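Local coordinates for protein OLD nuclease (Thermus scotoductus, PDB 6P74) that degrades linear and supercoiled double-stranded DNA in the 5'-to-3' direction, nicks circular DNA, and has DNA-stimulated ATPase activity, at residues Ala262-Gly267 and Leu294-Asp299; Arg319-Arg324 and Glu342-Leu347; Glu399-Val404 and Arg520-Pro525. All coordinates share one frame; numbering follows the deposited sequence.

In the fold
Interactions 1 and 2 belong to the C-terminal part of the ATPase domain, and interaction 3 lies in the Toprim domain. Interaction 1 pairs two helices. It combines a buried methionine with charged groups that are partly exposed. Interaction 2 sets a helix against the turn leading into a strand; an aromatic face covered by a leucine carries it, with polar groups at its margin. Interaction 3 packs the C-terminal helix on an outermost strand. It is a buried contact without charged groups, and the smallest in area; the other two are partly buried. Interactions 1 and 2 touch through a salt bridge from Asp299 to Arg319. The centres of interactions 1 and 3 are about 39 Å apart.

Interaction 1: residues Ala262-Gly267 and Leu294-Asp299; sequences AFRQLG and LCEMAD
Arg264 reaches across to both Met297 and Glu296, and its aliphatic and charged parts do different work. The aliphatic part lies against the thioether. Arg264 CB is 3.7 Å from Met297 SD, and Arg264 CG is 3.9 Å from Met297 CG. The two side chains cross at about a right angle. Met297 CG is anti to the carbonyl carbon (chi1 -51°), which sends SD toward the other helix. Phe263 adds its CB, 4.4 Å from Met297 SD. Its ring turns away and packs on Ile155, Arg158 and Leu159 of helix 154-166.

The Arg264 chain is bent at chi2 and chi3, and the bends carry the guanidinium past the methionine to the glutamate. Glu296 OE1 sits over one face of that group, toward its rim, 3.6 Å from Arg264 NE. No N-H points at this oxygen, and the pairing is one of charges alone. The carboxylate plane is turned 29° from the guanidinium plane. Each group has a stronger partner on its own helix: Arg264 NH2 forms a salt bridge with Glu261, and Glu296 OE1 forms one with Arg292. Arg264 NH2 and Arg292 NH2 lie close together, and the two glutamates probably offset their like charges.

The axes of the short helical segments come within 10.6 Å and run 35° apart in direction. Helix 284-299 connects the parallel strands 272-276 and 304-308, and helix 246-266 precedes the first of them. This is a beta-alpha-beta crossover with a neighbouring helix packed on it, as in the P-loop NTPase core of ABC ATPases.

Interaction 2: residues Arg319-Arg324 and Glu342-Leu347; sequences RFEALR and EDKSAL
Glu321, whose side chain crosses that of Lys344 at a slant, gives its carbonyl oxygen to Arg324. Arg324 NH1 donates to Glu321 O over 2.7 Å, nearly straight at 170°. The same nitrogen also donates to Leu323 O at 2.9 Å, standing well above that carbonyl plane. Both acceptors lie in the guanidinium plane. They help set how the arginine is turned beside the type I beta turn from Phe320 to Leu323, and Arg324 NE bonds to Pro19 O as well.

The apolar centre of the contact is Phe320 with Leu347. Leu347 CD2 stands over the middle of the ring, 3.7 Å from the Phe320 centroid and 10° off the ring normal, a CH-pi contact. Nearer the backbone, Leu347 CB is 3.7 Å from Phe320 CZ. The Phe320 CG lies between its backbone N and carbonyl carbon, a crowded position that turns the ring toward the helix. Glu321 OE1 lies over the opposite face, toward the rim. It also accepts a weak bond from Phe320 N.

Glu321 and Lys344 meet through their aliphatic parts, with Glu321 CG 4.0 Å from Lys344 CD. Their charges have other partners: Glu321 OE2 forms a salt bridge with Arg351, and Lys344 NZ forms one with Glu341. A bound buffer molecule lies about 3 Å from the Glu321 side chain.

The turn leads into strand 323-328, between strands 23-27 and 334-337 in the ATPase domain's mixed sheet. Helix 341-355 follows strand 334-337, outermost on that side within the chain. Phe320 and Leu347 both touch Val418, so helix 409-422 of the Toprim domain packs against this pair.

Interaction 3: residues Glu399-Val404 and Arg520-Pro525; sequences ECIAVV and RQVTRP
Ile401 meets Val522 and Thr523 where the C-terminal helix of the Toprim domain packs on its parallel four-stranded sheet. Ile401 sits at the start of strand 401-405, which is outermost in that sheet. Val522 and Thr523 lie in the last turn of the segment 513-523. Contact area falls in the order Ile401, Val522, Thr523, and no hydrogen bond joins the two segments. Ile401 and Thr523 are the nearest residues along the backbones, with CA atoms 7.8 Å apart.

Ile401 carries the contact with two branches. CG1 is anti to the carbonyl carbon (chi1 -60°) and CD1 continues the chain almost fully extended. The methyl CD1 is thereby brought to the backbone of the last turn, 3.8 Å from Val522 O. The other branch, CG2, meets the valine side chain: Ile401 CG2 is 4.2 Å from Val522 CG2. The two side chains meet at a slant.

Val522 also packs on Val427 of strand 426-431, the strand that carries the metal ligand Asp431. The C-terminal helix is thus laid against two strands of the sheet. Thr523 touches Phe389 of helix 379-391, and Val403, two residues beyond Ile401, packs on the same phenylalanine. Strand 401-405 and the segment 520-525 therefore share a neighbour. The contact itself is structural packing, away from the metal site.

Its polar atoms are satisfied from outside the two segments. Val522 O, which lies next to the Ile401 methyl, accepts a hydrogen bond from Arg372 NH2. Thr523 OG1 is bonded to Ile519 O one turn back, and lies 4.1 Å from Ile401 CD1.

Interaction 1: residues Ala262-Gly267 and Leu294-Asp299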
ATOM      1  N   ALA A 262     -16.840 -24.892  -0.498  1.00 66.59           N
ATOM      2  CA  ALA A 262     -18.294 -24.771  -0.424  1.00 70.10           C
ATOM      3  C   ALA A 262     -18.864 -24.214  -1.733  1.00 73.81           C
ATOM      4  O   ALA A 262     -19.891 -24.697  -2.221  1.00 80.74           O
ATOM      5  CB  ALA A 262     -18.698 -23.904   0.766  1.00 71.02           C
ATOM      6  N   PHE A 263     -18.196 -23.220  -2.333  1.00 72.67           N
ATOM      7  CA  PHE A 263     -18.619 -22.713  -3.639  1.00 74.80           C
ATOM      8  C   PHE A 263     -18.758 -23.835  -4.654  1.00 79.88           C
ATOM      9  O   PHE A 263     -19.745 -23.908  -5.390  1.00 82.39           O
ATOM     10  CB  PHE A 263     -17.623 -21.686  -4.161  1.00 74.36           C
ATOM     11  CG  PHE A 263     -17.861 -20.292  -3.664  1.00 83.92           C
ATOM     12  CD1 PHE A 263     -19.114 -19.725  -3.716  1.00 88.75           C
ATOM     13  CD2 PHE A 263     -16.812 -19.536  -3.168  1.00 87.15           C
ATOM     14  CE1 PHE A 263     -19.317 -18.434  -3.267  1.00 89.84           C
ATOM     15  CE2 PHE A 263     -17.018 -18.253  -2.710  1.00 83.31           C
ATOM     16  CZ  PHE A 263     -18.265 -17.704  -2.759  1.00 81.26           C
ATOM     17  N   ARG A 264     -17.752 -24.707  -4.732  1.00 90.95           N
ATOM     18  CA  ARG A 264     -17.762 -25.737  -5.763  1.00 92.89           C
ATOM     19  C   ARG A 264     -18.923 -26.693  -5.566  1.00 92.46           C
ATOM     20  O   ARG A 264     -19.539 -27.143  -6.541  1.00 96.46           O
ATOM     21  CB  ARG A 264     -16.439 -26.500  -5.774  1.00 90.41           C
ATOM     22  CG  ARG A 264     -16.252 -27.317  -7.029  1.00 96.51           C
ATOM     23  CD  ARG A 264     -16.223 -28.772  -6.702  1.00104.30           C
ATOM     24  NE  ARG A 264     -15.065 -29.071  -5.878  1.00103.05           N
ATOM     25  CZ  ARG A 264     -14.940 -30.167  -5.141  1.00112.65           C
ATOM     26  NH1 ARG A 264     -15.916 -31.074  -5.116  1.00104.01           N
ATOM     27  NH2 ARG A 264     -13.834 -30.352  -4.423  1.00123.60           N
ATOM     28  N   GLN A 265     -19.228 -27.023  -4.306  1.00 88.61           N
ATOM     29  CA  GLN A 265     -20.380 -27.866  -4.014  1.00 92.53           C
ATOM     30  C   GLN A 265     -21.693 -27.138  -4.252  1.00 98.04           C
ATOM     31  O   GLN A 265     -22.673 -27.772  -4.653  1.00105.82           O
ATOM     32  CB  GLN A 265     -20.327 -28.367  -2.578  1.00 91.09           C
ATOM     33  CG  GLN A 265     -19.074 -29.138  -2.262  1.00 97.06           C
ATOM     34  CD  GLN A 265     -19.243 -29.991  -1.032  1.00105.06           C
ATOM     35  OE1 GLN A 265     -20.370 -30.238  -0.589  1.00113.88           O
ATOM     36  NE2 GLN A 265     -18.129 -30.439  -0.462  1.00102.65           N
ATOM     37  N   LEU A 266     -21.750 -25.827  -3.991  1.00 98.34           N
ATOM     38  CA  LEU A 266     -22.990 -25.086  -4.214  1.00103.68           C
ATOM     39  C   LEU A 266     -23.252 -24.857  -5.693  1.00101.84           C
ATOM     40  O   LEU A 266     -24.396 -24.589  -6.077  1.00101.67           O
ATOM     41  CB  LEU A 266     -22.965 -23.745  -3.475  1.00101.71           C
ATOM     42  CG  LEU A 266     -23.376 -23.758  -1.995  1.00104.98           C
ATOM     43  CD1 LEU A 266     -24.802 -24.281  -1.806  1.00 98.65           C
ATOM     44  CD2 LEU A 266     -22.389 -24.556  -1.125  1.00105.28           C
ATOM     45  N   GLY A 267     -22.219 -24.966  -6.528  1.00 97.17           N
ATOM     46  CA  GLY A 267     -22.383 -24.962  -7.962  1.00101.21           C
ATOM     47  C   GLY A 267     -22.719 -23.632  -8.583  1.00107.49           C
ATOM     48  O   GLY A 267     -22.698 -23.528  -9.813  1.00111.74           O
ATOM     49  N   LEU A 294      -9.363 -24.912  -7.652  1.00 68.15           N
ATOM     50  CA  LEU A 294      -9.500 -23.745  -8.507  1.00 69.91           C
ATOM     51  C   LEU A 294      -9.560 -24.151  -9.973  1.00 73.44           C
ATOM     52  O   LEU A 294     -10.361 -23.600 -10.741  1.00 74.79           O
ATOM     53  CB  LEU A 294      -8.352 -22.770  -8.242  1.00 68.11           C
ATOM     54  CG  LEU A 294      -8.438 -22.130  -6.852  1.00 69.92           C
ATOM     55  CD1 LEU A 294      -7.157 -21.402  -6.492  1.00 61.43           C
ATOM     56  CD2 LEU A 294      -9.636 -21.181  -6.749  1.00 68.67           C
ATOM     57  N   CYS A 295      -8.766 -25.154 -10.366  1.00 67.10           N
ATOM     58  CA  CYS A 295      -8.782 -25.601 -11.754  1.00 68.13           C
ATOM     59  C   CYS A 295     -10.108 -26.254 -12.123  1.00 71.99           C
ATOM     60  O   CYS A 295     -10.593 -26.082 -13.246  1.00 77.02           O
ATOM     61  CB  CYS A 295      -7.640 -26.576 -12.020  1.00 75.50           C
ATOM     62  SG  CYS A 295      -6.004 -25.849 -12.024  1.00 75.82           S
ATOM     63  N   GLU A 296     -10.699 -27.045 -11.221  1.00 75.18           N
ATOM     64  CA  GLU A 296     -11.989 -27.633 -11.565  1.00 78.62           C
ATOM     65  C   GLU A 296     -13.039 -26.544 -11.778  1.00 80.49           C
ATOM     66  O   GLU A 296     -13.820 -26.601 -12.735  1.00 82.95           O
ATOM     67  CB  GLU A 296     -12.440 -28.633 -10.500  1.00 84.44           C
ATOM     68  CG  GLU A 296     -13.674 -29.437 -10.949  1.00 96.39           C
ATOM     69  CD  GLU A 296     -14.325 -30.271  -9.842  1.00104.71           C
ATOM     70  OE1 GLU A 296     -13.664 -30.543  -8.820  1.00104.34           O
ATOM     71  OE2 GLU A 296     -15.508 -30.659 -10.000  1.00111.06           O
ATOM     72  N   MET A 297     -13.042 -25.512 -10.930  1.00 77.84           N
ATOM     73  CA  MET A 297     -14.055 -24.467 -11.055  1.00 79.10           C
ATOM     74  C   MET A 297     -13.842 -23.628 -12.308  1.00 76.93           C
ATOM     75  O   MET A 297     -14.811 -23.220 -12.964  1.00 74.32           O
ATOM     76  CB  MET A 297     -14.049 -23.582  -9.817  1.00 82.73           C
ATOM     77  CG  MET A 297     -14.136 -24.360  -8.531  1.00 90.43           C
ATOM     78  SD  MET A 297     -14.972 -23.439  -7.239  1.00 94.21           S
ATOM     79  CE  MET A 297     -13.890 -22.044  -7.010  1.00 86.27           C
ATOM     80  N   ALA A 298     -12.584 -23.346 -12.649  1.00 74.76           N
ATOM     81  CA  ALA A 298     -12.307 -22.615 -13.877  1.00 77.06           C
ATOM     82  C   ALA A 298     -12.682 -23.436 -15.107  1.00 78.58           C
ATOM     83  O   ALA A 298     -13.295 -22.914 -16.044  1.00 82.70           O
ATOM     84  CB  ALA A 298     -10.837 -22.213 -13.929  1.00 73.81           C
ATOM     85  N   ASP A 299     -12.327 -24.722 -15.121  1.00 74.89           N
ATOM     86  CA  ASP A 299     -12.587 -25.553 -16.296  1.00 84.02           C
ATOM     87  C   ASP A 299     -14.080 -25.801 -16.487  1.00 94.90           C
ATOM     88  O   ASP A 299     -14.582 -25.782 -17.618  1.00 99.63           O
ATOM     89  CB  ASP A 299     -11.838 -26.879 -16.165  1.00 87.34           C
ATOM     90  CG  ASP A 299     -10.325 -26.722 -16.273  1.00 88.33           C
ATOM     91  OD1 ASP A 299      -9.857 -25.619 -16.644  1.00 89.94           O
ATOM     92  OD2 ASP A 299      -9.604 -27.704 -15.980  1.00 88.19           O
TER

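Interaction 2: residues Arg319-Arg324 and Glu342-Leu347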
ATOM      1  N   ARG A 319      -0.186 -26.457 -18.046  1.00 64.74           N
ATOM      2  CA  ARG A 319      -1.264 -25.529 -18.341  1.00 69.76           C
ATOM      3  C   ARG A 319      -0.399 -24.322 -18.714  1.00 64.99           C
ATOM      4  O   ARG A 319       0.058 -23.570 -17.848  1.00 67.57           O
ATOM      5  CB  ARG A 319      -2.097 -25.326 -17.071  1.00 74.43           C
ATOM      6  CG  ARG A 319      -3.518 -24.898 -17.287  1.00 84.11           C
ATOM      7  CD  ARG A 319      -4.260 -24.909 -15.955  1.00 94.73           C
ATOM      8  NE  ARG A 319      -4.862 -26.203 -15.629  1.00 92.98           N
ATOM      9  CZ  ARG A 319      -6.158 -26.469 -15.794  1.00 90.41           C
ATOM     10  NH1 ARG A 319      -6.977 -25.529 -16.267  1.00 82.69           N
ATOM     11  NH2 ARG A 319      -6.639 -27.663 -15.470  1.00 94.82           N
ATOM     12  N   PHE A 320      -0.154 -24.137 -20.011  1.00 70.64           N
ATOM     13  CA  PHE A 320       0.832 -23.147 -20.435  1.00 72.12           C
ATOM     14  C   PHE A 320      -0.052 -21.990 -20.894  1.00 66.96           C
ATOM     15  O   PHE A 320       0.407 -20.843 -20.876  1.00 61.97           O
ATOM     16  CB  PHE A 320       1.811 -23.556 -21.548  1.00 62.63           C
ATOM     17  CG  PHE A 320       1.153 -24.199 -22.727  1.00 65.44           C
ATOM     18  CD1 PHE A 320       0.484 -23.434 -23.670  1.00 64.33           C
ATOM     19  CD2 PHE A 320       1.226 -25.579 -22.915  1.00 64.80           C
ATOM     20  CE1 PHE A 320      -0.127 -24.033 -24.772  1.00 68.67           C
ATOM     21  CE2 PHE A 320       0.617 -26.191 -24.010  1.00 59.09           C
ATOM     22  CZ  PHE A 320      -0.057 -25.419 -24.941  1.00 67.02           C
ATOM     23  N   GLU A 321      -1.312 -22.247 -21.265  1.00 61.86           N
ATOM     24  CA  GLU A 321      -2.178 -21.139 -21.651  1.00 70.88           C
ATOM     25  C   GLU A 321      -2.378 -20.163 -20.500  1.00 65.36           C
ATOM     26  O   GLU A 321      -2.578 -18.967 -20.734  1.00 60.74           O
ATOM     27  CB  GLU A 321      -3.543 -21.647 -22.143  1.00 76.92           C
ATOM     28  CG  GLU A 321      -3.476 -22.571 -23.364  1.00 78.49           C
ATOM     29  CD  GLU A 321      -3.232 -24.029 -22.989  1.00 81.68           C
ATOM     30  OE1 GLU A 321      -2.808 -24.303 -21.841  1.00 81.88           O
ATOM     31  OE2 GLU A 321      -3.471 -24.906 -23.845  1.00 80.82           O
ATOM     32  N   ALA A 322      -2.337 -20.653 -19.256  1.00 63.69           N
ATOM     33  CA  ALA A 322      -2.593 -19.791 -18.101  1.00 69.94           C
ATOM     34  C   ALA A 322      -1.439 -18.841 -17.794  1.00 71.29           C
ATOM     35  O   ALA A 322      -1.656 -17.810 -17.147  1.00 70.67           O
ATOM     36  CB  ALA A 322      -2.877 -20.638 -16.867  1.00 66.96           C
ATOM     37  N   LEU A 323      -0.240 -19.140 -18.288  1.00 66.52           N
ATOM     38  CA  LEU A 323       0.975 -18.511 -17.802  1.00 57.59           C
ATOM     39  C   LEU A 323       1.157 -17.107 -18.342  1.00 61.81           C
ATOM     40  O   LEU A 323       1.015 -16.863 -19.549  1.00 68.95           O
ATOM     41  CB  LEU A 323       2.181 -19.370 -18.169  1.00 61.21           C
ATOM     42  CG  LEU A 323       2.237 -20.683 -17.380  1.00 60.35           C
ATOM     43  CD1 LEU A 323       3.385 -21.570 -17.842  1.00 57.27           C
ATOM     44  CD2 LEU A 323       2.298 -20.409 -15.870  1.00 61.20           C
ATOM     45  N   ARG A 324       1.469 -16.189 -17.431  1.00 62.15           N
ATOM     46  CA  ARG A 324       1.925 -14.843 -17.745  1.00 63.90           C
ATOM     47  C   ARG A 324       3.159 -14.591 -16.903  1.00 64.10           C
ATOM     48  O   ARG A 324       3.085 -14.665 -15.669  1.00 64.56           O
ATOM     49  CB  ARG A 324       0.861 -13.775 -17.422  1.00 65.51           C
ATOM     50  CG  ARG A 324      -0.548 -14.068 -17.892  1.00 66.49           C
ATOM     51  CD  ARG A 324      -0.652 -13.966 -19.397  1.00 66.41           C
ATOM     52  NE  ARG A 324      -2.034 -14.171 -19.799  1.00 73.27           N
ATOM     53  CZ  ARG A 324      -2.547 -15.348 -20.127  1.00 67.68           C
ATOM     54  NH1 ARG A 324      -1.777 -16.438 -20.129  1.00 55.02           N
ATOM     55  NH2 ARG A 324      -3.827 -15.426 -20.451  1.00 64.64           N
ATOM     56  N   GLU A 342      -1.377 -17.650 -31.998  1.00101.86           N
ATOM     57  CA  GLU A 342      -0.749 -18.354 -33.109  1.00107.36           C
ATOM     58  C   GLU A 342      -0.041 -19.634 -32.666  1.00105.85           C
ATOM     59  O   GLU A 342      -0.175 -20.686 -33.299  1.00108.47           O
ATOM     60  CB  GLU A 342       0.242 -17.410 -33.775  1.00108.00           C
ATOM     61  CG  GLU A 342       0.960 -16.581 -32.728  1.00113.63           C
ATOM     62  CD  GLU A 342       1.780 -15.443 -33.298  1.00118.73           C
ATOM     63  OE1 GLU A 342       2.989 -15.652 -33.570  1.00115.27           O
ATOM     64  OE2 GLU A 342       1.206 -14.338 -33.455  1.00120.59           O
ATOM     65  N   ASP A 343       0.709 -19.555 -31.574  1.00101.17           N
ATOM     66  CA  ASP A 343       1.600 -20.633 -31.160  1.00 94.71           C
ATOM     67  C   ASP A 343       0.931 -21.716 -30.321  1.00 82.24           C
ATOM     68  O   ASP A 343       1.537 -22.777 -30.120  1.00 78.68           O
ATOM     69  CB  ASP A 343       2.776 -20.046 -30.380  1.00 98.60           C
ATOM     70  CG  ASP A 343       3.609 -19.119 -31.222  1.00108.91           C
ATOM     71  OD1 ASP A 343       3.343 -19.060 -32.444  1.00118.23           O
ATOM     72  OD2 ASP A 343       4.514 -18.452 -30.677  1.00106.67           O
ATOM     73  N   LYS A 344      -0.294 -21.485 -29.837  1.00 75.85           N
ATOM     74  CA  LYS A 344      -0.907 -22.421 -28.901  1.00 78.85           C
ATOM     75  C   LYS A 344      -1.049 -23.816 -29.502  1.00 80.64           C
ATOM     76  O   LYS A 344      -0.831 -24.819 -28.814  1.00 79.44           O
ATOM     77  CB  LYS A 344      -2.263 -21.893 -28.437  1.00 80.03           C
ATOM     78  CG  LYS A 344      -2.177 -20.766 -27.398  1.00 84.10           C
ATOM     79  CD  LYS A 344      -3.554 -20.478 -26.803  1.00 84.07           C
ATOM     80  CE  LYS A 344      -3.549 -19.308 -25.836  1.00 86.98           C
ATOM     81  NZ  LYS A 344      -4.891 -19.188 -25.166  1.00 87.97           N
ATOM     82  N   SER A 345      -1.409 -23.913 -30.778  1.00 82.27           N
ATOM     83  CA  SER A 345      -1.721 -25.231 -31.316  1.00 86.69           C
ATOM     84  C   SER A 345      -0.464 -26.089 -31.463  1.00 82.87           C
ATOM     85  O   SER A 345      -0.499 -27.291 -31.193  1.00 82.23           O
ATOM     86  CB  SER A 345      -2.446 -25.100 -32.648  1.00 89.99           C
ATOM     87  OG  SER A 345      -1.508 -24.749 -33.639  1.00100.02           O
ATOM     88  N   ALA A 346       0.656 -25.500 -31.883  1.00 81.05           N
ATOM     89  CA  ALA A 346       1.899 -26.266 -31.972  1.00 74.56           C
ATOM     90  C   ALA A 346       2.362 -26.759 -30.599  1.00 74.41           C
ATOM     91  O   ALA A 346       2.750 -27.924 -30.444  1.00 70.65           O
ATOM     92  CB  ALA A 346       2.991 -25.427 -32.635  1.00 69.90           C
ATOM     93  N   LEU A 347       2.346 -25.885 -29.589  1.00 64.03           N
ATOM     94  CA  LEU A 347       2.717 -26.329 -28.249  1.00 61.15           C
ATOM     95  C   LEU A 347       1.733 -27.375 -27.710  1.00 69.29           C
ATOM     96  O   LEU A 347       2.129 -28.309 -27.002  1.00 67.72           O
ATOM     97  CB  LEU A 347       2.817 -25.131 -27.306  1.00 65.59           C
ATOM     98  CG  LEU A 347       3.748 -25.382 -26.118  1.00 71.02           C
ATOM     99  CD1 LEU A 347       5.119 -25.878 -26.622  1.00 67.89           C
ATOM    100  CD2 LEU A 347       3.908 -24.151 -25.252  1.00 65.53           C
TER

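Interaction 3: residues Glu399-Val404 and Arg520-Pro525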
ATOM      1  N   GLU A 399      22.516 -19.052  -7.820  1.00 83.91           N
ATOM      2  CA  GLU A 399      22.524 -18.379  -9.113  1.00 82.63           C
ATOM      3  C   GLU A 399      21.154 -18.349  -9.772  1.00 79.62           C
ATOM      4  O   GLU A 399      21.037 -17.828 -10.890  1.00 80.45           O
ATOM      5  CB  GLU A 399      23.526 -19.057 -10.054  1.00 87.73           C
ATOM      6  CG  GLU A 399      24.963 -19.092  -9.535  1.00 92.53           C
ATOM      7  CD  GLU A 399      25.558 -17.708  -9.426  1.00104.89           C
ATOM      8  OE1 GLU A 399      26.362 -17.461  -8.495  1.00108.65           O
ATOM      9  OE2 GLU A 399      25.198 -16.864 -10.276  1.00111.63           O
ATOM     10  N   CYS A 400      20.130 -18.897  -9.102  1.00 77.48           N
ATOM     11  CA  CYS A 400      18.774 -19.074  -9.652  1.00 79.42           C
ATOM     12  C   CYS A 400      18.796 -19.793 -10.999  1.00 78.24           C
ATOM     13  O   CYS A 400      18.093 -19.417 -11.941  1.00 69.52           O
ATOM     14  CB  CYS A 400      18.026 -17.748  -9.762  1.00 89.93           C
ATOM     15  SG  CYS A 400      17.923 -16.837  -8.201  1.00104.20           S
ATOM     16  N   ILE A 401      19.594 -20.859 -11.085  1.00 76.29           N
ATOM     17  CA  ILE A 401      19.576 -21.750 -12.237  1.00 73.75           C
ATOM     18  C   ILE A 401      18.770 -22.979 -11.859  1.00 63.16           C
ATOM     19  O   ILE A 401      19.113 -23.676 -10.900  1.00 65.14           O
ATOM     20  CB  ILE A 401      20.994 -22.142 -12.681  1.00 73.69           C
ATOM     21  CG1 ILE A 401      21.790 -20.896 -13.075  1.00 79.67           C
ATOM     22  CG2 ILE A 401      20.911 -23.163 -13.842  1.00 61.60           C
ATOM     23  CD1 ILE A 401      23.264 -21.156 -13.268  1.00 75.27           C
ATOM     24  N   ALA A 402      17.702 -23.248 -12.596  1.00 62.02           N
ATOM     25  CA  ALA A 402      16.940 -24.471 -12.394  1.00 65.88           C
ATOM     26  C   ALA A 402      17.503 -25.570 -13.273  1.00 69.15           C
ATOM     27  O   ALA A 402      17.619 -25.403 -14.488  1.00 70.54           O
ATOM     28  CB  ALA A 402      15.468 -24.273 -12.730  1.00 60.28           C
ATOM     29  N   VAL A 403      17.857 -26.685 -12.660  1.00 65.82           N
ATOM     30  CA  VAL A 403      18.203 -27.889 -13.387  1.00 59.70           C
ATOM     31  C   VAL A 403      16.955 -28.759 -13.416  1.00 63.13           C
ATOM     32  O   VAL A 403      16.496 -29.235 -12.373  1.00 63.43           O
ATOM     33  CB  VAL A 403      19.381 -28.612 -12.731  1.00 64.08           C
ATOM     34  CG1 VAL A 403      19.685 -29.906 -13.493  1.00 59.40           C
ATOM     35  CG2 VAL A 403      20.588 -27.668 -12.660  1.00 67.03           C
ATOM     36  N   VAL A 404      16.405 -28.992 -14.601  1.00 67.49           N
ATOM     37  CA  VAL A 404      15.060 -29.540 -14.741  1.00 61.33           C
ATOM     38  C   VAL A 404      15.128 -30.908 -15.403  1.00 66.14           C
ATOM     39  O   VAL A 404      15.573 -31.037 -16.551  1.00 66.59           O
ATOM     40  CB  VAL A 404      14.162 -28.596 -15.543  1.00 60.25           C
ATOM     41  CG1 VAL A 404      14.696 -28.441 -16.954  1.00 62.15           C
ATOM     42  CG2 VAL A 404      12.788 -29.162 -15.557  1.00 60.49           C
ATOM     43  N   ARG A 520      28.711 -25.062 -18.376  1.00 71.80           N
ATOM     44  CA  ARG A 520      29.446 -23.802 -18.469  1.00 71.79           C
ATOM     45  C   ARG A 520      28.636 -22.737 -19.211  1.00 64.19           C
ATOM     46  O   ARG A 520      28.681 -21.559 -18.855  1.00 60.90           O
ATOM     47  CB  ARG A 520      30.803 -24.013 -19.160  1.00 71.73           C
ATOM     48  CG  ARG A 520      31.815 -24.803 -18.359  1.00 72.62           C
ATOM     49  CD  ARG A 520      33.179 -24.778 -19.030  1.00 78.83           C
ATOM     50  NE  ARG A 520      34.112 -25.675 -18.368  1.00 80.87           N
ATOM     51  CZ  ARG A 520      34.812 -25.344 -17.301  1.00 83.10           C
ATOM     52  NH1 ARG A 520      34.701 -24.126 -16.792  1.00 94.40           N
ATOM     53  NH2 ARG A 520      35.620 -26.229 -16.742  1.00 83.87           N
ATOM     54  N   GLN A 521      27.903 -23.123 -20.261  1.00 64.98           N
ATOM     55  CA  GLN A 521      27.106 -22.130 -20.987  1.00 60.72           C
ATOM     56  C   GLN A 521      25.948 -21.612 -20.133  1.00 63.48           C
ATOM     57  O   GLN A 521      25.701 -20.397 -20.070  1.00 69.40           O
ATOM     58  CB  GLN A 521      26.586 -22.710 -22.305  1.00 56.17           C
ATOM     59  CG  GLN A 521      25.692 -21.714 -23.116  1.00 61.97           C
ATOM     60  CD  GLN A 521      25.614 -22.069 -24.614  1.00 65.64           C
ATOM     61  OE1 GLN A 521      26.636 -22.252 -25.274  1.00 61.84           O
ATOM     62  NE2 GLN A 521      24.399 -22.181 -25.140  1.00 70.85           N
ATOM     63  N   VAL A 522      25.208 -22.513 -19.479  1.00 64.91           N
ATOM     64  CA  VAL A 522      24.066 -22.045 -18.693  1.00 68.41           C
ATOM     65  C   VAL A 522      24.524 -21.212 -17.502  1.00 73.99           C
ATOM     66  O   VAL A 522      23.754 -20.394 -16.989  1.00 80.99           O
ATOM     67  CB  VAL A 522      23.173 -23.212 -18.222  1.00 63.84           C
ATOM     68  CG1 VAL A 522      23.779 -23.866 -16.976  1.00 59.66           C
ATOM     69  CG2 VAL A 522      21.698 -22.718 -17.937  1.00 58.06           C
ATOM     70  N   THR A 523      25.776 -21.388 -17.069  1.00 75.01           N
ATOM     71  CA  THR A 523      26.349 -20.625 -15.970  1.00 76.97           C
ATOM     72  C   THR A 523      26.893 -19.274 -16.415  1.00 77.60           C
ATOM     73  O   THR A 523      27.069 -18.380 -15.580  1.00 82.17           O
ATOM     74  CB  THR A 523      27.478 -21.442 -15.316  1.00 84.64           C
ATOM     75  OG1 THR A 523      26.913 -22.458 -14.480  1.00 87.85           O
ATOM     76  CG2 THR A 523      28.363 -20.555 -14.468  1.00 92.58           C
ATOM     77  N   ARG A 524      27.151 -19.101 -17.696  1.00 82.73           N
ATOM     78  CA  ARG A 524      27.891 -17.934 -18.169  1.00 87.81           C
ATOM     79  C   ARG A 524      27.037 -16.677 -18.071  1.00 99.65           C
ATOM     80  O   ARG A 524      25.955 -16.625 -18.674  1.00 97.30           O
ATOM     81  CB  ARG A 524      28.350 -18.169 -19.604  1.00 78.52           C
ATOM     82  CG  ARG A 524      29.572 -17.375 -20.005  1.00 86.50           C
ATOM     83  CD  ARG A 524      30.536 -18.230 -20.842  1.00 80.00           C
ATOM     84  NE  ARG A 524      29.888 -18.835 -22.002  1.00 76.20           N
ATOM     85  CZ  ARG A 524      30.031 -20.114 -22.361  1.00 75.28           C
ATOM     86  NH1 ARG A 524      30.805 -20.922 -21.638  1.00 72.49           N
ATOM     87  NH2 ARG A 524      29.406 -20.584 -23.445  1.00 66.86           N
ATOM     88  N   PRO A 525      27.479 -15.638 -17.340  1.00111.98           N
ATOM     89  CA  PRO A 525      26.703 -14.406 -17.141  1.00118.77           C
ATOM     90  C   PRO A 525      26.329 -13.720 -18.453  1.00121.74           C
ATOM     91  O   PRO A 525      25.765 -12.626 -18.409  1.00130.70           O
ATOM     92  CB  PRO A 525      27.649 -13.529 -16.313  1.00123.65           C
ATOM     93  CG  PRO A 525      29.025 -14.103 -16.556  1.00118.84           C
ATOM     94  CD  PRO A 525      28.810 -15.565 -16.712  1.00112.06           C
TER